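Local coordinates for protein cleavage and polyadenylation specificity factor 100 KD subunit (Methanosarcina mazei, PDB 2XR1) that probably terminates transcription by cutting nascent RNA as it leaves RNA polymerase and degrading the released transcript, as a homodimeric nuclease dependent on two zinc ions, at residues Asp181-Val186 with Leu201-Glu206; Ala330-Gly335 with Ser581-Arg586; Trp553-Met558 with Met567-Met572. All coordinates share one frame; numbering follows the deposited sequence.

Interaction 1 (Asp181-Val186 with Leu201-Glu206)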
loop_
_atom_site.group_PDB
_atom_site.type_symbol
_atom_site.label_atom_id
_atom_site.label_comp_id
_atom_site.label_asym_id
_atom_site.label_seq_id
_atom_site.Cartn_x
_atom_site.Cartn_y
_atom_site.Cartn_z
ATOM N N ASP B 181 -1.196 16.370 -8.619
ATOM C CA ASP B 181 -2.137 15.650 -7.741
ATOM C C ASP B 181 -1.790 15.997 -6.324
ATOM O O ASP B 181 -0.613 16.187 -5.978
ATOM C CB ASP B 181 -2.022 14.106 -7.839
ATOM C CG ASP B 181 -2.607 13.504 -9.134
ATOM O OD1 ASP B 181 -3.389 14.162 -9.874
ATOM O OD2 ASP B 181 -2.270 12.325 -9.420
ATOM N N GLN B 182 -2.793 16.012 -5.461
ATOM C CA GLN B 182 -2.503 16.066 -4.060
ATOM C C GLN B 182 -3.275 14.974 -3.376
ATOM O O GLN B 182 -4.447 14.733 -3.704
ATOM C CB GLN B 182 -2.729 17.458 -3.443
ATOM C CG GLN B 182 -3.925 18.272 -3.966
ATOM C CD GLN B 182 -3.692 19.800 -3.886
ATOM O OE1 GLN B 182 -2.551 20.268 -3.732
ATOM N NE2 GLN B 182 -4.770 20.572 -4.005
ATOM N N TRP B 183 -2.552 14.250 -2.514
ATOM C CA TRP B 183 -3.102 13.300 -1.584
ATOM C C TRP B 183 -2.048 12.992 -0.526
ATOM O O TRP B 183 -0.858 13.311 -0.691
ATOM C CB TRP B 183 -3.583 12.023 -2.262
ATOM C CG TRP B 183 -2.702 11.438 -3.287
ATOM C CD1 TRP B 183 -2.869 11.511 -4.618
ATOM C CD2 TRP B 183 -1.552 10.617 -3.073
ATOM N NE1 TRP B 183 -1.895 10.817 -5.257
ATOM C CE2 TRP B 183 -1.059 10.270 -4.318
ATOM C CE3 TRP B 183 -0.895 10.150 -1.947
ATOM C CZ2 TRP B 183 0.068 9.492 -4.471
ATOM C CZ3 TRP B 183 0.236 9.411 -2.102
ATOM C CH2 TRP B 183 0.690 9.064 -3.358
ATOM N N VAL B 184 -2.507 12.421 0.574
ATOM C CA VAL B 184 -1.640 11.965 1.618
ATOM C C VAL B 184 -2.182 10.614 2.097
ATOM O O VAL B 184 -3.387 10.408 2.153
ATOM C CB VAL B 184 -1.637 12.994 2.796
ATOM C CG1 VAL B 184 -0.555 12.678 3.792
ATOM C CG2 VAL B 184 -1.451 14.399 2.232
ATOM N N ARG B 185 -1.288 9.690 2.418
ATOM C CA ARG B 185 -1.683 8.424 2.986
ATOM C C ARG B 185 -0.636 7.818 3.882
ATOM O O ARG B 185 0.501 8.149 3.807
ATOM C CB ARG B 185 -2.081 7.483 1.903
ATOM C CG ARG B 185 -1.105 7.378 0.809
ATOM C CD ARG B 185 -1.708 6.594 -0.330
ATOM N NE ARG B 185 -0.627 6.137 -1.169
ATOM C CZ ARG B 185 -0.577 4.994 -1.819
ATOM N NH1 ARG B 185 -1.563 4.110 -1.767
ATOM N NH2 ARG B 185 0.496 4.744 -2.531
ATOM N N VAL B 186 -1.057 6.936 4.762
ATOM C CA VAL B 186 -0.170 6.223 5.673
ATOM C C VAL B 186 -0.311 4.718 5.475
ATOM O O VAL B 186 -1.436 4.209 5.561
ATOM C CB VAL B 186 -0.608 6.456 7.085
ATOM C CG1 VAL B 186 0.253 5.634 8.016
ATOM C CG2 VAL B 186 -0.604 7.943 7.411
ATOM N N LEU B 201 4.740 4.284 6.854
ATOM C CA LEU B 201 5.128 5.070 5.675
ATOM C C LEU B 201 4.123 6.172 5.508
ATOM O O LEU B 201 2.974 5.876 5.428
ATOM C CB LEU B 201 5.168 4.208 4.442
ATOM C CG LEU B 201 5.792 4.906 3.246
ATOM C CD1 LEU B 201 7.278 4.972 3.440
ATOM C CD2 LEU B 201 5.333 4.188 1.873
ATOM N N LEU B 202 4.561 7.429 5.511
ATOM C CA LEU B 202 3.716 8.574 5.186
ATOM C C LEU B 202 4.100 8.955 3.785
ATOM O O LEU B 202 5.263 9.082 3.499
ATOM C CB LEU B 202 3.996 9.725 6.141
ATOM C CG LEU B 202 3.482 11.126 5.844
ATOM C CD1 LEU B 202 1.956 11.222 5.805
ATOM C CD2 LEU B 202 4.097 12.040 6.930
ATOM N N SER B 203 3.134 9.116 2.892
ATOM C CA SER B 203 3.482 9.329 1.519
ATOM C C SER B 203 2.564 10.337 0.867
ATOM O O SER B 203 1.400 10.523 1.283
ATOM C CB SER B 203 3.540 8.010 0.730
ATOM O OG SER B 203 2.248 7.579 0.346
ATOM N N THR B 204 3.142 11.022 -0.129
ATOM C CA THR B 204 2.425 11.981 -0.938
ATOM C C THR B 204 2.843 11.650 -2.344
ATOM O O THR B 204 3.581 10.718 -2.549
ATOM C CB THR B 204 2.792 13.444 -0.567
ATOM O OG1 THR B 204 4.047 13.831 -1.175
ATOM C CG2 THR B 204 2.847 13.581 0.914
ATOM N N PRO B 205 2.348 12.397 -3.319
ATOM C CA PRO B 205 2.803 12.109 -4.670
ATOM C C PRO B 205 4.283 12.383 -4.894
ATOM O O PRO B 205 4.884 11.801 -5.815
ATOM C CB PRO B 205 1.933 13.026 -5.549
ATOM C CG PRO B 205 0.713 13.302 -4.746
ATOM C CD PRO B 205 1.099 13.178 -3.283
ATOM N N GLU B 206 4.870 13.260 -4.075
ATOM C CA GLU B 206 6.282 13.652 -4.244
ATOM C C GLU B 206 7.174 12.945 -3.228
ATOM O O GLU B 206 8.378 12.945 -3.364
ATOM C CB GLU B 206 6.475 15.155 -4.018
ATOM C CG GLU B 206 5.434 16.090 -4.660
ATOM C CD GLU B 206 5.653 16.350 -6.151
ATOM O OE1 GLU B 206 6.733 15.983 -6.694
ATOM O OE2 GLU B 206 4.736 16.950 -6.785
#
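Residues 181-186 and 201-206 run antiparallel, their end-to-end directions 176° apart, and are true strand only at 185-186 and 201-203. R185 faces S203 as a hydrogen-bonded pair: R185 N donates to S203 O at 3.0 Å, and S203 N returns a bond to R185 O, nearly along the C=O axis. V186 and L202 form the next, non-hydrogen-bonded pair, where V186 CA approaches L201 O at 3.2 Å. This is the mouth of the hairpin between strands 185-190 and 199-203, in a mixed sheet of the metallo-beta-lactamase fold; 636-638 flanks it beyond 185-190. Past the strands the contact passes to W183 and P205, which meet tip to tip. W183 CG sits in the crowded position between N and C (chi1 44°), and P205 lies over one face of the indole, with CD 3.7 Å from the centroid of the W183 six-membered ring in a CH-pi contact. At the ring's edge, in plane, is S203 OG, 3.7 Å from W183 CZ3. R185 CG and S203 OG touch at 3.4 Å on the same face of the sheet, while the extended arginine carries its guanidinium on to E231 of the second subunit in a salt bridge. Y226 of that subunit meets the W183 ring at about 90°. On the side of L202, V184 CG1 packs against L202 CD1 at 3.5 Å, the two side chains pointing the same way, with I343 of strand 337-343 touching both.

Interaction 2 (Ala330-Gly335 with Ser581-Arg586). With ZN (zinc ion), chain E.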
loop_
_atom_site.group_PDB
_atom_site.type_symbol
_atom_site.label_atom_id
_atom_site.label_comp_id
_atom_site.label_asym_id
_atom_site.label_seq_id
_atom_site.Cartn_x
_atom_site.Cartn_y
_atom_site.Cartn_z
ATOM N N ALA B 330 7.644 14.461 24.034
ATOM C CA ALA B 330 6.670 13.351 24.142
ATOM C C ALA B 330 6.502 12.917 25.583
ATOM O O ALA B 330 5.513 12.303 25.904
ATOM C CB ALA B 330 7.087 12.159 23.301
ATOM N N GLY B 331 7.500 13.183 26.430
ATOM C CA GLY B 331 7.454 12.810 27.836
ATOM C C GLY B 331 7.726 11.349 28.130
ATOM O O GLY B 331 7.514 10.904 29.251
ATOM N N HIS B 332 8.233 10.585 27.161
ATOM C CA HIS B 332 8.360 9.134 27.306
ATOM C C HIS B 332 9.761 8.788 27.801
ATOM O O HIS B 332 9.912 8.197 28.848
ATOM C CB HIS B 332 8.048 8.501 25.957
ATOM C CG HIS B 332 8.256 7.018 25.884
ATOM N ND1 HIS B 332 7.547 6.125 26.653
ATOM C CD2 HIS B 332 9.033 6.274 25.062
ATOM C CE1 HIS B 332 7.885 4.892 26.312
ATOM N NE2 HIS B 332 8.786 4.954 25.348
ATOM N N ILE B 333 10.789 9.123 27.028
ATOM C CA ILE B 333 12.166 8.955 27.456
ATOM C C ILE B 333 12.928 10.144 26.953
ATOM O O ILE B 333 12.383 10.926 26.192
ATOM C CB ILE B 333 12.841 7.670 26.966
ATOM C CG1 ILE B 333 12.938 7.608 25.453
ATOM C CG2 ILE B 333 12.174 6.502 27.504
ATOM C CD1 ILE B 333 13.847 6.422 24.912
ATOM N N LEU B 334 14.166 10.272 27.407
ATOM C CA LEU B 334 15.036 11.353 27.050
ATOM C C LEU B 334 15.057 11.508 25.589
ATOM O O LEU B 334 15.552 10.654 24.899
ATOM C CB LEU B 334 16.472 11.091 27.555
ATOM C CG LEU B 334 17.498 12.204 27.339
ATOM C CD1 LEU B 334 17.129 13.495 28.088
ATOM C CD2 LEU B 334 18.871 11.698 27.729
ATOM N N GLY B 335 14.524 12.616 25.107
ATOM C CA GLY B 335 14.614 12.968 23.685
ATOM C C GLY B 335 13.449 12.491 22.885
ATOM O O GLY B 335 13.440 12.700 21.683
ATOM N N SER B 581 6.512 2.884 33.474
ATOM C CA SER B 581 6.627 2.469 32.102
ATOM C C SER B 581 6.999 3.624 31.223
ATOM O O SER B 581 7.552 3.411 30.184
ATOM C CB SER B 581 5.312 1.852 31.616
ATOM O OG SER B 581 4.278 2.825 31.577
ATOM N N GLY B 582 6.659 4.850 31.613
ATOM C CA GLY B 582 6.853 6.023 30.754
ATOM C C GLY B 582 5.801 6.183 29.655
ATOM O O GLY B 582 6.001 6.958 28.723
ATOM N N HIS B 583 4.685 5.454 29.767
ATOM C CA HIS B 583 3.517 5.635 28.903
ATOM C C HIS B 583 2.309 6.219 29.612
ATOM O O HIS B 583 2.076 6.013 30.810
ATOM C CB HIS B 583 3.062 4.301 28.373
ATOM C CG HIS B 583 4.039 3.636 27.446
ATOM N ND1 HIS B 583 4.094 3.917 26.093
ATOM C CD2 HIS B 583 4.947 2.655 27.674
ATOM C CE1 HIS B 583 4.995 3.131 25.540
ATOM N NE2 HIS B 583 5.514 2.348 26.472
ATOM N N SER B 584 1.515 6.931 28.840
ATOM C CA SER B 584 0.237 7.397 29.260
ATOM C C SER B 584 -0.628 6.214 29.588
ATOM O O SER B 584 -0.712 5.299 28.802
ATOM C CB SER B 584 -0.418 8.168 28.110
ATOM O OG SER B 584 0.209 9.388 27.915
ATOM N N ASP B 585 -1.299 6.231 30.731
ATOM C CA ASP B 585 -2.275 5.188 31.032
ATOM C C ASP B 585 -3.562 5.448 30.225
ATOM O O ASP B 585 -3.589 6.336 29.368
ATOM C CB ASP B 585 -2.528 5.089 32.541
ATOM C CG ASP B 585 -3.439 6.207 33.100
ATOM O OD1 ASP B 585 -3.787 7.159 32.351
ATOM O OD2 ASP B 585 -3.813 6.130 34.315
ATOM N N ARG B 586 -4.606 4.666 30.477
ATOM C CA ARG B 586 -5.833 4.788 29.694
ATOM C C ARG B 586 -6.419 6.189 29.811
ATOM O O ARG B 586 -6.710 6.802 28.822
ATOM C CB ARG B 586 -6.844 3.721 30.109
ATOM C CG ARG B 586 -8.262 4.012 29.733
ATOM C CD ARG B 586 -8.572 3.721 28.263
ATOM N NE ARG B 586 -10.007 3.837 28.090
ATOM C CZ ARG B 586 -10.738 3.276 27.138
ATOM N NH1 ARG B 586 -10.208 2.513 26.197
ATOM N NH2 ARG B 586 -12.044 3.478 27.157
HETATM ZN ZN ZN E . 9.272 3.392 23.817
#
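This contact lies at the zinc centre of the metallo-beta-lactamase domain: the loop between strands 323-329 and 337-343 brings H332 as a metal ligand, and the loop ahead of helix 586-594, some 250 residues later, meets that histidine at its ND1 side. H332 NE2 binds the zinc at 2.2 Å, and H245, H247 and D355 complete the site. With CG anti to the backbone N (chi1 174°), the imidazole reaches the ion through NE2 and leaves ND1 to face residues 581-586. There H332 ND1 donates to G582 O at 2.7 Å, an almost straight bond of 168°. The oxygen lies close to the imidazole plane, although the donor sits well above the carbonyl plane of G582. The hydrogen bond and the zinc bond together hold the ring in rotation, and the ND1 proton leaves the NE2 lone pair for the metal; the second-shell carbonyl would probably polarise the ring and strengthen it as a ligand. G582 presents that oxygen from a backbone of positive phi (78°), within an ST turn in which S581 OG accepts from H583 N at 3.2 Å. H583 follows, in a GHSD sequence and hydrogen-bonded through ND1 to E380, consistent with motifs B and A of beta-CASP nucleases. Its side chain lies about 5 Å from the second zinc. The H332 and H583 rings run side by side with their planes oblique, and H332 CE1 sits over one face of the H583 imidazole, off toward its rim, 3.5 Å from H583 CE1.

Interaction 3 (Trp553-Met558 with Met567-Met572)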
loop_
_atom_site.group_PDB
_atom_site.type_symbol
_atom_site.label_atom_id
_atom_site.label_comp_id
_atom_site.label_asym_id
_atom_site.label_seq_id
_atom_site.Cartn_x
_atom_site.Cartn_y
_atom_site.Cartn_z
ATOM N N TRP B 553 3.319 -18.304 35.793
ATOM C CA TRP B 553 4.137 -19.450 35.409
ATOM C C TRP B 553 5.345 -19.499 36.363
ATOM O O TRP B 553 5.977 -18.456 36.634
ATOM C CB TRP B 553 4.590 -19.346 33.952
ATOM C CG TRP B 553 3.842 -20.224 33.047
ATOM C CD1 TRP B 553 4.078 -21.554 32.828
ATOM C CD2 TRP B 553 2.716 -19.879 32.236
ATOM N NE1 TRP B 553 3.165 -22.057 31.938
ATOM C CE2 TRP B 553 2.321 -21.051 31.551
ATOM C CE3 TRP B 553 2.001 -18.700 32.020
ATOM C CZ2 TRP B 553 1.251 -21.076 30.662
ATOM C CZ3 TRP B 553 0.933 -18.729 31.130
ATOM C CH2 TRP B 553 0.565 -19.916 30.469
ATOM N N LYS B 554 5.625 -20.681 36.911
ATOM C CA LYS B 554 6.750 -20.881 37.840
ATOM C C LYS B 554 7.893 -21.689 37.189
ATOM O O LYS B 554 8.958 -21.845 37.783
ATOM C CB LYS B 554 6.291 -21.600 39.139
ATOM C CG LYS B 554 4.840 -21.313 39.663
ATOM C CD LYS B 554 4.508 -19.789 39.873
ATOM C CE LYS B 554 4.927 -19.226 41.239
ATOM N NZ LYS B 554 6.385 -18.921 41.316
ATOM N N GLU B 555 7.650 -22.216 35.989
ATOM C CA GLU B 555 8.654 -22.936 35.216
ATOM C C GLU B 555 9.071 -22.017 34.068
ATOM O O GLU B 555 8.247 -21.672 33.209
ATOM C CB GLU B 555 8.056 -24.245 34.688
ATOM C CG GLU B 555 9.082 -25.273 34.190
ATOM C CD GLU B 555 9.576 -26.258 35.266
ATOM O OE1 GLU B 555 8.785 -26.624 36.169
ATOM O OE2 GLU B 555 10.759 -26.686 35.185
ATOM N N ILE B 556 10.330 -21.569 34.092
ATOM C CA ILE B 556 10.858 -20.661 33.069
ATOM C C ILE B 556 12.047 -21.306 32.350
ATOM O O ILE B 556 12.985 -21.772 33.002
ATOM C CB ILE B 556 11.269 -19.308 33.680
ATOM C CG1 ILE B 556 10.027 -18.546 34.135
ATOM C CG2 ILE B 556 12.053 -18.449 32.684
ATOM C CD1 ILE B 556 9.360 -19.129 35.392
ATOM N N PRO B 557 12.010 -21.335 31.001
ATOM C CA PRO B 557 13.047 -22.031 30.234
ATOM C C PRO B 557 14.367 -21.276 30.189
ATOM O O PRO B 557 14.376 -20.046 30.031
ATOM C CB PRO B 557 12.436 -22.137 28.834
ATOM C CG PRO B 557 11.517 -20.961 28.738
ATOM C CD PRO B 557 10.998 -20.711 30.123
ATOM N N MET B 558 15.466 -22.020 30.344
ATOM C CA MET B 558 16.831 -21.484 30.218
ATOM C C MET B 558 17.726 -22.530 29.531
ATOM O O MET B 558 17.503 -23.740 29.644
ATOM C CB MET B 558 17.415 -21.121 31.599
ATOM C CG MET B 558 16.886 -19.822 32.251
ATOM S SD MET B 558 17.999 -18.377 32.139
ATOM C CE MET B 558 19.515 -18.942 32.942
ATOM N N MET B 567 15.865 -25.489 32.715
ATOM C CA MET B 567 14.543 -25.368 33.336
ATOM C C MET B 567 14.643 -25.342 34.866
ATOM O O MET B 567 14.876 -26.388 35.492
ATOM C CB MET B 567 13.643 -26.537 32.903
ATOM C CG MET B 567 12.895 -26.312 31.596
ATOM S SD MET B 567 11.797 -24.864 31.641
ATOM C CE MET B 567 10.471 -25.444 30.572
ATOM N N LEU B 568 14.456 -24.156 35.463
ATOM C CA LEU B 568 14.639 -23.986 36.923
ATOM C C LEU B 568 13.493 -23.212 37.601
ATOM O O LEU B 568 13.051 -22.163 37.112
ATOM C CB LEU B 568 16.024 -23.361 37.257
ATOM C CG LEU B 568 17.258 -24.313 37.273
ATOM C CD1 LEU B 568 18.581 -23.535 37.457
ATOM C CD2 LEU B 568 17.146 -25.431 38.329
ATOM N N LYS B 569 13.048 -23.759 38.740
ATOM C CA LYS B 569 11.838 -23.309 39.436
ATOM C C LYS B 569 12.029 -22.116 40.369
ATOM O O LYS B 569 12.925 -22.104 41.226
ATOM C CB LYS B 569 11.211 -24.447 40.240
ATOM C CG LYS B 569 10.033 -25.129 39.555
ATOM C CD LYS B 569 9.277 -26.034 40.518
ATOM C CE LYS B 569 10.215 -26.988 41.300
ATOM N NZ LYS B 569 11.223 -27.655 40.435
ATOM N N MET B 570 11.103 -21.170 40.230
ATOM C CA MET B 570 11.153 -19.884 40.886
ATOM C C MET B 570 10.251 -19.829 42.122
ATOM O O MET B 570 9.046 -19.934 42.024
ATOM C CB MET B 570 10.701 -18.852 39.867
ATOM C CG MET B 570 10.670 -17.408 40.303
ATOM S SD MET B 570 9.450 -16.651 39.232
ATOM C CE MET B 570 9.360 -15.027 39.966
ATOM N N ASN B 571 10.857 -19.656 43.288
ATOM C CA ASN B 571 10.122 -19.500 44.525
ATOM C C ASN B 571 10.059 -18.055 44.986
ATOM O O ASN B 571 9.495 -17.777 46.037
ATOM C CB ASN B 571 10.794 -20.323 45.618
ATOM C CG ASN B 571 10.960 -21.781 45.231
ATOM O OD1 ASN B 571 10.681 -22.163 44.088
ATOM N ND2 ASN B 571 11.425 -22.603 46.176
ATOM N N MET B 572 10.643 -17.134 44.223
ATOM C CA MET B 572 10.831 -15.767 44.717
ATOM C C MET B 572 9.569 -14.932 44.543
ATOM O O MET B 572 8.887 -15.036 43.529
ATOM C CB MET B 572 12.027 -15.086 44.028
ATOM C CG MET B 572 11.736 -14.357 42.720
ATOM S SD MET B 572 13.255 -13.661 42.002
ATOM C CE MET B 572 13.386 -14.570 40.473
#
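M567 and E555 cross at about a right angle next to the disordered loop of a loose beta hairpin in the beta-CASP region; residues 559-566 of that loop are not modelled. The hairpin is held by few bonds: residues 555-556 and 568-569 are only weakly bonded strands, and the side chains carry much of the contact. The M567 chain is bent at both chi2 and chi3, which lays its thioether along the backbone of the partner segment. M567 SD is 3.4 Å from P557 CA and 4.0 Å from P557 CB, so the sulfur rests against the start of the proline ring, with I556 O close by. E555, its CG anti to the backbone N (chi1 -164°), comes in across this chain: E555 CG reaches to 3.7 Å from M567 SD, and the carboxylate, turned by the bend at chi2, lies along M567 CB through OE2. On its other side E555 OE1 approaches the aliphatic part of K569, 3.9 Å from K569 CG. The charged atoms E555 OE1 and K569 NZ remain 5.0 Å apart, too far for a salt bridge. At the base of the hairpin M570 points its CB toward residues 553-558, then runs extended and packs against A527, L534 and I549; I556 likewise packs on I545 and I549 of helix 545-550. K554, by contrast, is exposed and coils back on itself. K554 and K569 both touch crystal neighbours, which may influence their poses. K554 and M570 are joined twice: M570 N donates weakly to K554 O at 3.3 Å, and K554 NZ, somewhat above the carbonyl plane, bonds M570 O at 2.9 Å.

Overall arrangement
Following the chain from the N terminus, interaction 1 closes first, a short hairpin with 14 residues between its segments, in the sheet that begins the metallo-beta-lactamase fold and meets the second subunit. Interaction 2 opens later in that fold and closes only after 245 residues, so 581-586 brings the chain back to the zinc site once the beta-CASP region has been traversed. Interaction 3, another local hairpin, lies within this long excursion and closes shortly before 581-586. None cross. The zinc-site contact lies between the others: centres of interactions 1 and 2 are 29 Å apart, of 2 and 3 31 Å, and of 1 and 3 50 Å.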